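Local coordinates for Sqt1 (Chaetomium thermophilum, PDB 4ZOY), which probably acts as a WD40-repeat chaperone that captures its ribosomal protein client during translation, in ribosome biogenesis, at residues G267-G277 against I320-I331; S333-A344 against P375-K383. All blocks are in the same frame, centred on the assembly; numbering follows the deposited sequence. Where two conformers were deposited one is given.

In the fold
Eight four-stranded antiparallel sheets follow one another around the chain, which marks the fold as an eight-bladed beta-propeller. Interaction 1 pairs the third and outermost strands of one blade and follows the chain as it crosses to the next. Interaction 2 starts where that crossing ends: strand 331-336, innermost in its own blade, packs on the innermost strand of the following blade, 376-381. The centres of the two contacts lie about 15 Å apart, and they touch directly. G267 N is 3.3 Å from L334 CD1, and I275 CD1 is 4.0 Å from L343 CD2. Three successive blades are thereby joined side by side.

Interaction 1: G267-G277 against I320-I331; sequences GGAGGQIKIVG and ILASLQIQSDNI
I273 and L324 form a hydrogen-bonded antiparallel pair, with I273 N to L324 O and L324 N to I273 O both at 2.8 Å. I275 N to A322 O and L321 N to I275 O continue the ladder, the strand directions being 163° apart. L321 is the extra residue of a beta bulge, as V276 pairs with I320. Beyond the ladder, I331 N donates to G268 O at 2.9 Å.

Among polar side chains, K274 NZ bonds R245 O and, in one of two S323 conformers, meets S323 OG at 2.9 Å. Q325 NE2 donates to G270 O at 2.8 Å, carried there by a chain extended from chi1 (-169°) onward. Its amide stacks on that of Q272, the planes 19° apart, with Q272 CG 3.6 Å from Q325 CD. Water 2 links G271 O to Q327 N and OE1, while Q327 NE2 bonds A345 O. A side chain at G271 would collide with Q327 O.

Apolar contacts join I273 CG1 to I331 CG1 at 3.9 Å and V276 CG2 to I320 CD1 at 3.6 Å.

Strand 273-277 lies between strands 263-268 and 320-324, while I273 and L324 touch F355 on strand 352-356 of the next blade.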
loop_
_atom_site.group_PDB
_atom_site.type_symbol
_atom_site.label_atom_id
_atom_site.label_comp_id
_atom_site.label_asym_id
_atom_site.label_seq_id
_atom_site.Cartn_x
_atom_site.Cartn_y
_atom_site.Cartn_z
ATOM N N GLY A 267 8.183 -10.079 -2.179
ATOM C CA GLY A 267 9.392 -9.682 -1.481
ATOM C C GLY A 267 9.348 -10.210 -0.073
ATOM O O GLY A 267 8.294 -10.263 0.560
ATOM N N GLY A 268 10.501 -10.632 0.429
ATOM C CA GLY A 268 10.513 -11.233 1.741
ATOM C C GLY A 268 11.818 -11.112 2.491
ATOM O O GLY A 268 12.603 -10.207 2.255
ATOM N N ALA A 269 12.025 -12.051 3.403
ATOM C CA ALA A 269 13.194 -12.042 4.271
ATOM C C ALA A 269 14.503 -12.127 3.487
ATOM O O ALA A 269 14.544 -12.640 2.368
ATOM C CB ALA A 269 13.105 -13.190 5.271
ATOM N N GLY A 270 15.574 -11.602 4.079
ATOM C CA GLY A 270 16.899 -11.737 3.500
ATOM C C GLY A 270 17.125 -10.947 2.229
ATOM O O GLY A 270 18.108 -11.157 1.516
ATOM N N GLY A 271 16.209 -10.036 1.929
ATOM C CA GLY A 271 16.312 -9.246 0.717
ATOM C C GLY A 271 15.800 -9.959 -0.528
ATOM O O GLY A 271 16.010 -9.476 -1.638
ATOM N N GLN A 272 15.133 -11.094 -0.344
ATOM C CA GLN A 272 14.763 -11.903 -1.503
ATOM C C GLN A 272 13.517 -11.390 -2.198
ATOM O O GLN A 272 12.561 -10.944 -1.552
ATOM C CB GLN A 272 14.551 -13.355 -1.110
ATOM C CG GLN A 272 15.838 -14.056 -0.685
ATOM C CD GLN A 272 15.693 -15.561 -0.689
ATOM O OE1 GLN A 272 15.633 -16.188 -1.752
ATOM N NE2 GLN A 272 15.620 -16.148 0.495
ATOM N N ILE A 273 13.564 -11.449 -3.522
ATOM C CA ILE A 273 12.438 -11.116 -4.376
ATOM C C ILE A 273 12.254 -12.250 -5.373
ATOM O O ILE A 273 13.229 -12.753 -5.924
ATOM C CB ILE A 273 12.660 -9.802 -5.140
ATOM C CG1 ILE A 273 12.865 -8.641 -4.170
ATOM C CG2 ILE A 273 11.478 -9.518 -6.071
ATOM C CD1 ILE A 273 13.445 -7.419 -4.801
ATOM N N LYS A 274 11.013 -12.670 -5.592
ATOM C CA LYS A 274 10.705 -13.660 -6.624
ATOM C C LYS A 274 9.734 -13.061 -7.628
ATOM O O LYS A 274 8.775 -12.393 -7.233
ATOM C CB LYS A 274 10.100 -14.930 -6.020
ATOM C CG LYS A 274 10.953 -15.627 -4.974
ATOM C CD LYS A 274 12.096 -16.373 -5.633
ATOM C CE LYS A 274 13.012 -17.011 -4.601
ATOM N NZ LYS A 274 14.062 -17.847 -5.282
ATOM N N ILE A 275 9.984 -13.299 -8.914
ATOM C CA ILE A 275 9.101 -12.867 -9.999
ATOM C C ILE A 275 8.382 -14.096 -10.551
ATOM O O ILE A 275 9.035 -15.050 -10.974
ATOM C CB ILE A 275 9.872 -12.169 -11.139
ATOM C CG1 ILE A 275 10.787 -11.075 -10.578
ATOM C CG2 ILE A 275 8.897 -11.594 -12.168
ATOM C CD1 ILE A 275 10.063 -9.986 -9.777
ATOM N N VAL A 276 7.048 -14.069 -10.541
ATOM C CA VAL A 276 6.238 -15.222 -10.935
ATOM C C VAL A 276 5.272 -14.827 -12.041
ATOM O O VAL A 276 4.664 -13.759 -11.995
ATOM C CB VAL A 276 5.449 -15.790 -9.737
ATOM C CG1 VAL A 276 4.576 -16.962 -10.163
ATOM C CG2 VAL A 276 6.399 -16.228 -8.633
ATOM N N GLY A 277 5.134 -15.681 -13.052
ATOM C CA GLY A 277 4.215 -15.390 -14.139
ATOM C C GLY A 277 2.746 -15.572 -13.771
ATOM O O GLY A 277 2.388 -16.447 -12.976
ATOM N N ILE A 320 8.706 -19.452 -11.933
ATOM C CA ILE A 320 9.604 -18.424 -11.440
ATOM C C ILE A 320 10.431 -17.883 -12.592
ATOM O O ILE A 320 11.235 -18.612 -13.189
ATOM C CB ILE A 320 10.543 -18.964 -10.358
ATOM C CG1 ILE A 320 9.765 -19.747 -9.296
ATOM C CG2 ILE A 320 11.355 -17.830 -9.759
ATOM C CD1 ILE A 320 8.740 -18.944 -8.559
ATOM N N LEU A 321 10.296 -16.615 -12.884
ATOM C CA LEU A 321 10.929 -16.010 -14.022
ATOM C C LEU A 321 12.242 -15.314 -13.650
ATOM O O LEU A 321 13.040 -15.074 -14.477
ATOM C CB LEU A 321 9.979 -14.993 -14.654
ATOM C CG LEU A 321 8.663 -15.574 -15.172
ATOM C CD1 LEU A 321 7.684 -14.491 -15.571
ATOM C CD2 LEU A 321 8.903 -16.497 -16.346
ATOM N N ALA A 322 12.370 -14.967 -12.387
ATOM C CA ALA A 322 13.561 -14.348 -11.859
ATOM C C ALA A 322 13.546 -14.394 -10.348
ATOM O O ALA A 322 12.539 -14.532 -9.790
ATOM C CB ALA A 322 13.701 -12.924 -12.340
ATOM N N SER A 323 14.792 -14.483 -9.819
ATOM C CA SER A 323 14.975 -14.437 -8.377
ATOM C C SER A 323 16.029 -13.386 -8.092
ATOM O O SER A 323 17.025 -13.305 -8.802
ATOM C CB SER A 323 15.407 -15.794 -7.814
ATOM O OG SER A 323 14.377 -16.758 -7.947
ATOM N N LEU A 324 15.787 -12.637 -7.101
ATOM C CA LEU A 324 16.663 -11.555 -6.711
ATOM C C LEU A 324 17.048 -11.411 -5.267
ATOM O O LEU A 324 16.267 -11.469 -4.397
ATOM C CB LEU A 324 16.099 -10.190 -7.155
ATOM C CG LEU A 324 15.459 -10.116 -8.530
ATOM C CD1 LEU A 324 14.588 -8.883 -8.687
ATOM C CD2 LEU A 324 16.523 -10.078 -9.574
ATOM N N GLN A 325 18.313 -11.093 -5.070
ATOM C CA GLN A 325 18.820 -10.868 -3.745
ATOM C C GLN A 325 20.106 -10.113 -3.608
ATOM O O GLN A 325 21.267 -10.704 -3.461
ATOM C CB GLN A 325 18.941 -12.208 -2.994
ATOM C CG GLN A 325 19.204 -12.129 -1.500
ATOM C CD GLN A 325 19.419 -13.475 -0.834
ATOM O OE1 GLN A 325 19.703 -14.463 -1.459
ATOM N NE2 GLN A 325 19.255 -13.502 0.446
ATOM N N ILE A 326 19.803 -8.821 -3.769
ATOM C CA ILE A 326 20.742 -7.731 -3.743
ATOM C C ILE A 326 20.725 -7.048 -2.421
ATOM O O ILE A 326 21.637 -6.627 -1.977
ATOM C CB ILE A 326 20.328 -6.657 -4.797
ATOM C CG1 ILE A 326 20.367 -7.197 -6.210
ATOM C CG2 ILE A 326 21.167 -5.393 -4.705
ATOM C CD1 ILE A 326 21.714 -7.713 -6.665
ATOM N N GLN A 327 19.605 -6.896 -1.822
ATOM C CA GLN A 327 19.530 -6.279 -0.509
ATOM C C GLN A 327 19.690 -7.316 0.595
ATOM O O GLN A 327 19.764 -8.512 0.316
ATOM C CB GLN A 327 18.208 -5.517 -0.394
ATOM C CG GLN A 327 18.125 -4.427 -1.438
ATOM C CD GLN A 327 16.704 -4.072 -1.810
ATOM O OE1 GLN A 327 16.032 -4.831 -2.499
ATOM N NE2 GLN A 327 16.245 -2.902 -1.368
ATOM N N SER A 328 19.761 -6.869 1.848
ATOM C CA SER A 328 20.225 -7.764 2.914
ATOM C C SER A 328 19.185 -8.085 3.979
ATOM O O SER A 328 19.434 -8.902 4.862
ATOM C CB SER A 328 21.468 -7.167 3.592
ATOM O OG SER A 328 21.138 -6.004 4.346
ATOM N N ASP A 329 18.024 -7.446 3.912
ATOM C CA ASP A 329 17.007 -7.647 4.930
ATOM C C ASP A 329 15.633 -7.542 4.262
ATOM O O ASP A 329 15.552 -7.246 3.065
ATOM C CB ASP A 329 17.178 -6.621 6.065
ATOM C CG ASP A 329 16.633 -7.102 7.408
ATOM O OD1 ASP A 329 15.780 -8.011 7.463
ATOM O OD2 ASP A 329 17.060 -6.531 8.439
ATOM N N ASN A 330 14.587 -7.781 5.047
ATOM C CA ASN A 330 13.209 -7.862 4.559
ATOM C C ASN A 330 12.864 -6.847 3.481
ATOM O O ASN A 330 13.121 -5.644 3.621
ATOM C CB ASN A 330 12.229 -7.679 5.718
ATOM C CG ASN A 330 12.294 -8.802 6.745
ATOM O OD1 ASN A 330 13.101 -9.722 6.636
ATOM N ND2 ASN A 330 11.428 -8.724 7.753
ATOM N N ILE A 331 12.275 -7.333 2.390
ATOM C CA ILE A 331 11.711 -6.438 1.396
ATOM C C ILE A 331 10.309 -6.061 1.857
ATOM O O ILE A 331 9.381 -6.866 1.795
ATOM C CB ILE A 331 11.666 -7.076 0.008
ATOM C CG1 ILE A 331 13.081 -7.499 -0.436
ATOM C CG2 ILE A 331 11.010 -6.102 -0.983
ATOM C CD1 ILE A 331 14.123 -6.388 -0.369
HETATM O O HOH W 1 15.918 -10.796 6.739
HETATM O O HOH W 2 17.068 -7.417 -3.128
HETATM O O HOH W 3 15.780 -14.688 -4.214
#

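Interaction 2: S333-A344 against P375-K383; sequences SLAFSPSAPILA and PVVKVEFVK
S337 OG, on a residue packed against F381, is gripped by A340 N at 2.9 Å, making an ST motif, weakly by S339 N, and by G392 O. These bonds hold S337 in place, its CA and CB over one face of the F381 ring: S337 CB stands 3.7 Å from the centroid and 14° off the normal, a CH-pi contact. A335 O approaches F381 CE2 at 3.4 Å at the ring edge. I342 CD1 comes obliquely to F381 CE1 at 3.7 Å, A344 CB sits beside F381 CE2, and P338 CD lies 3.7 Å from F381 CB. An alanine in place of F381 is likely to leave S337 CB and I342 CD1 without the ring they pack on, opening a gap between the blades.

Further along, S333 OG, brought across by a chi1 of -179°, accepts from V379 N at 2.9 Å with an N-H...O angle of 164°. V379 CG2 packs against the same OG and A335 CB.

Strands 333-336 and 376-381 run almost parallel, axes 6.0 Å apart at closest, linked by side chains, not a backbone ladder. One blade's inner strand laying its side chains on the two inner strands of the preceding blade is how blades pack in a beta-propeller, here of the WD40 family.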
loop_
_atom_site.group_PDB
_atom_site.type_symbol
_atom_site.label_atom_id
_atom_site.label_comp_id
_atom_site.label_asym_id
_atom_site.label_seq_id
_atom_site.Cartn_x
_atom_site.Cartn_y
_atom_site.Cartn_z
ATOM N N SER A 333 8.529 -3.308 0.825
ATOM C CA SER A 333 7.721 -2.579 -0.133
ATOM C C SER A 333 8.238 -2.814 -1.551
ATOM O O SER A 333 9.439 -2.744 -1.793
ATOM C CB SER A 333 7.720 -1.081 0.222
ATOM O OG SER A 333 6.916 -0.367 -0.697
ATOM N N LEU A 334 7.309 -3.092 -2.471
ATOM C CA LEU A 334 7.588 -3.376 -3.873
ATOM C C LEU A 334 6.664 -2.536 -4.733
ATOM O O LEU A 334 5.470 -2.443 -4.434
ATOM C CB LEU A 334 7.340 -4.855 -4.210
ATOM C CG LEU A 334 8.376 -5.887 -3.794
ATOM C CD1 LEU A 334 7.775 -7.294 -3.902
ATOM C CD2 LEU A 334 9.581 -5.737 -4.686
ATOM N N ALA A 335 7.195 -1.958 -5.802
ATOM C CA ALA A 335 6.347 -1.240 -6.753
ATOM C C ALA A 335 6.879 -1.336 -8.161
ATOM O O ALA A 335 8.061 -1.085 -8.416
ATOM C CB ALA A 335 6.216 0.214 -6.345
ATOM N N PHE A 336 6.006 -1.727 -9.083
ATOM C CA PHE A 336 6.289 -1.589 -10.502
ATOM C C PHE A 336 5.976 -0.172 -10.961
ATOM O O PHE A 336 4.946 0.397 -10.581
ATOM C CB PHE A 336 5.454 -2.571 -11.332
ATOM C CG PHE A 336 5.908 -4.004 -11.242
ATOM C CD1 PHE A 336 6.856 -4.503 -12.126
ATOM C CD2 PHE A 336 5.370 -4.851 -10.291
ATOM C CE1 PHE A 336 7.263 -5.834 -12.056
ATOM C CE2 PHE A 336 5.770 -6.181 -10.214
ATOM C CZ PHE A 336 6.713 -6.670 -11.104
ATOM N N SER A 337 6.846 0.396 -11.781
ATOM C CA SER A 337 6.528 1.662 -12.412
ATOM C C SER A 337 5.328 1.488 -13.325
ATOM O O SER A 337 5.240 0.493 -14.045
ATOM C CB SER A 337 7.717 2.185 -13.206
ATOM O OG SER A 337 7.345 3.313 -13.988
ATOM N N PRO A 338 4.412 2.462 -13.320
ATOM C CA PRO A 338 3.237 2.361 -14.185
ATOM C C PRO A 338 3.583 2.482 -15.666
ATOM O O PRO A 338 2.784 2.019 -16.481
ATOM C CB PRO A 338 2.363 3.539 -13.729
ATOM C CG PRO A 338 3.325 4.526 -13.163
ATOM C CD PRO A 338 4.401 3.689 -12.507
ATOM N N SER A 339 4.725 3.070 -16.017
ATOM C CA SER A 339 5.030 3.254 -17.439
ATOM C C SER A 339 6.502 3.135 -17.844
ATOM O O SER A 339 6.821 3.238 -19.026
ATOM C CB SER A 339 4.508 4.613 -17.898
ATOM O OG SER A 339 5.135 5.651 -17.177
ATOM N N ALA A 340 7.399 2.924 -16.891
ATOM C CA ALA A 340 8.788 2.630 -17.222
ATOM C C ALA A 340 9.037 1.169 -16.870
ATOM O O ALA A 340 8.367 0.623 -15.997
ATOM C CB ALA A 340 9.740 3.549 -16.464
ATOM N N PRO A 341 9.988 0.521 -17.562
ATOM C CA PRO A 341 10.186 -0.915 -17.348
ATOM C C PRO A 341 11.083 -1.184 -16.151
ATOM O O PRO A 341 12.186 -1.723 -16.287
ATOM C CB PRO A 341 10.837 -1.368 -18.652
ATOM C CG PRO A 341 11.610 -0.177 -19.100
ATOM C CD PRO A 341 10.773 1.023 -18.705
ATOM N N ILE A 342 10.616 -0.770 -14.981
ATOM C CA ILE A 342 11.405 -0.949 -13.768
ATOM C C ILE A 342 10.554 -1.384 -12.586
ATOM O O ILE A 342 9.344 -1.122 -12.524
ATOM C CB ILE A 342 12.181 0.340 -13.367
ATOM C CG1 ILE A 342 11.217 1.511 -13.142
ATOM C CG2 ILE A 342 13.252 0.700 -14.421
ATOM C CD1 ILE A 342 11.918 2.793 -12.696
ATOM N N LEU A 343 11.215 -2.057 -11.646
ATOM C CA LEU A 343 10.640 -2.486 -10.385
ATOM C C LEU A 343 11.509 -1.935 -9.269
ATOM O O LEU A 343 12.734 -2.083 -9.320
ATOM C CB LEU A 343 10.594 -4.015 -10.307
ATOM C CG LEU A 343 10.264 -4.644 -8.950
ATOM C CD1 LEU A 343 8.792 -4.431 -8.573
ATOM C CD2 LEU A 343 10.635 -6.136 -8.930
ATOM N N ALA A 344 10.888 -1.292 -8.277
ATOM C CA ALA A 344 11.596 -0.769 -7.104
ATOM C C ALA A 344 11.270 -1.574 -5.859
ATOM O O ALA A 344 10.121 -1.964 -5.636
ATOM C CB ALA A 344 11.237 0.701 -6.880
ATOM N N PRO A 375 14.696 1.215 8.349
ATOM C CA PRO A 375 13.796 0.587 7.367
ATOM C C PRO A 375 13.148 1.528 6.355
ATOM O O PRO A 375 12.630 2.592 6.701
ATOM C CB PRO A 375 12.718 -0.041 8.248
ATOM C CG PRO A 375 13.463 -0.431 9.477
ATOM C CD PRO A 375 14.532 0.623 9.689
ATOM N N VAL A 376 13.198 1.131 5.090
ATOM C CA VAL A 376 12.387 1.761 4.065
ATOM C C VAL A 376 11.012 1.127 4.161
ATOM O O VAL A 376 10.853 -0.071 3.931
ATOM C CB VAL A 376 12.962 1.562 2.655
ATOM C CG1 VAL A 376 12.128 2.328 1.632
ATOM C CG2 VAL A 376 14.406 2.016 2.594
ATOM N N VAL A 377 10.028 1.926 4.532
ATOM C CA VAL A 377 8.702 1.434 4.858
ATOM C C VAL A 377 7.806 1.317 3.622
ATOM O O VAL A 377 7.034 0.352 3.474
ATOM C CB VAL A 377 8.054 2.353 5.908
ATOM C CG1 VAL A 377 6.586 2.018 6.112
ATOM C CG2 VAL A 377 8.835 2.256 7.236
ATOM N N LYS A 378 7.900 2.303 2.737
ATOM C CA LYS A 378 7.050 2.349 1.558
ATOM C C LYS A 378 7.749 3.034 0.413
ATOM O O LYS A 378 8.405 4.054 0.607
ATOM C CB LYS A 378 5.742 3.084 1.882
ATOM C CG LYS A 378 4.798 3.220 0.688
ATOM C CD LYS A 378 3.478 3.859 1.095
ATOM C CE LYS A 378 2.614 4.170 -0.119
ATOM N NZ LYS A 378 1.204 4.473 0.267
ATOM N N VAL A 379 7.597 2.470 -0.781
ATOM C CA VAL A 379 7.981 3.136 -2.018
ATOM C C VAL A 379 6.768 3.159 -2.933
ATOM O O VAL A 379 5.963 2.209 -2.960
ATOM C CB VAL A 379 9.170 2.451 -2.729
ATOM C CG1 VAL A 379 10.390 2.410 -1.829
ATOM C CG2 VAL A 379 8.811 1.021 -3.219
ATOM N N GLU A 380 6.619 4.248 -3.678
ATOM C CA GLU A 380 5.449 4.400 -4.554
ATOM C C GLU A 380 5.752 5.377 -5.675
ATOM O O GLU A 380 6.228 6.492 -5.418
ATOM C CB GLU A 380 4.229 4.871 -3.760
ATOM C CG GLU A 380 2.952 4.947 -4.600
ATOM C CD GLU A 380 1.806 5.557 -3.827
ATOM O OE1 GLU A 380 1.134 4.831 -3.053
ATOM O OE2 GLU A 380 1.577 6.768 -3.985
ATOM N N PHE A 381 5.490 4.966 -6.917
ATOM C CA PHE A 381 5.730 5.845 -8.056
ATOM C C PHE A 381 4.691 6.938 -8.147
ATOM O O PHE A 381 3.506 6.716 -7.881
ATOM C CB PHE A 381 5.738 5.048 -9.364
ATOM C CG PHE A 381 6.980 4.249 -9.564
ATOM C CD1 PHE A 381 8.078 4.800 -10.203
ATOM C CD2 PHE A 381 7.061 2.940 -9.106
ATOM C CE1 PHE A 381 9.248 4.061 -10.389
ATOM C CE2 PHE A 381 8.222 2.199 -9.285
ATOM C CZ PHE A 381 9.315 2.756 -9.923
ATOM N N VAL A 382 5.150 8.124 -8.532
ATOM C CA VAL A 382 4.247 9.218 -8.872
ATOM C C VAL A 382 3.533 8.873 -10.182
ATOM O O VAL A 382 4.178 8.590 -11.192
ATOM C CB VAL A 382 5.000 10.554 -9.018
ATOM C CG1 VAL A 382 4.024 11.675 -9.371
ATOM C CG2 VAL A 382 5.760 10.877 -7.740
ATOM N N LYS A 383 2.208 8.914 -10.151
ATOM C CA LYS A 383 1.415 8.470 -11.303
ATOM C C LYS A 383 1.465 9.450 -12.465
ATOM O O LYS A 383 1.622 9.047 -13.623
ATOM C CB LYS A 383 -0.032 8.232 -10.874
ATOM C CG LYS A 383 -0.159 7.065 -9.901
ATOM C CD LYS A 383 -1.567 6.491 -9.854
ATOM C CE LYS A 383 -2.404 7.148 -8.780
ATOM N NZ LYS A 383 -3.729 6.468 -8.642
HETATM O O HOH W 4 3.051 7.039 -15.939
#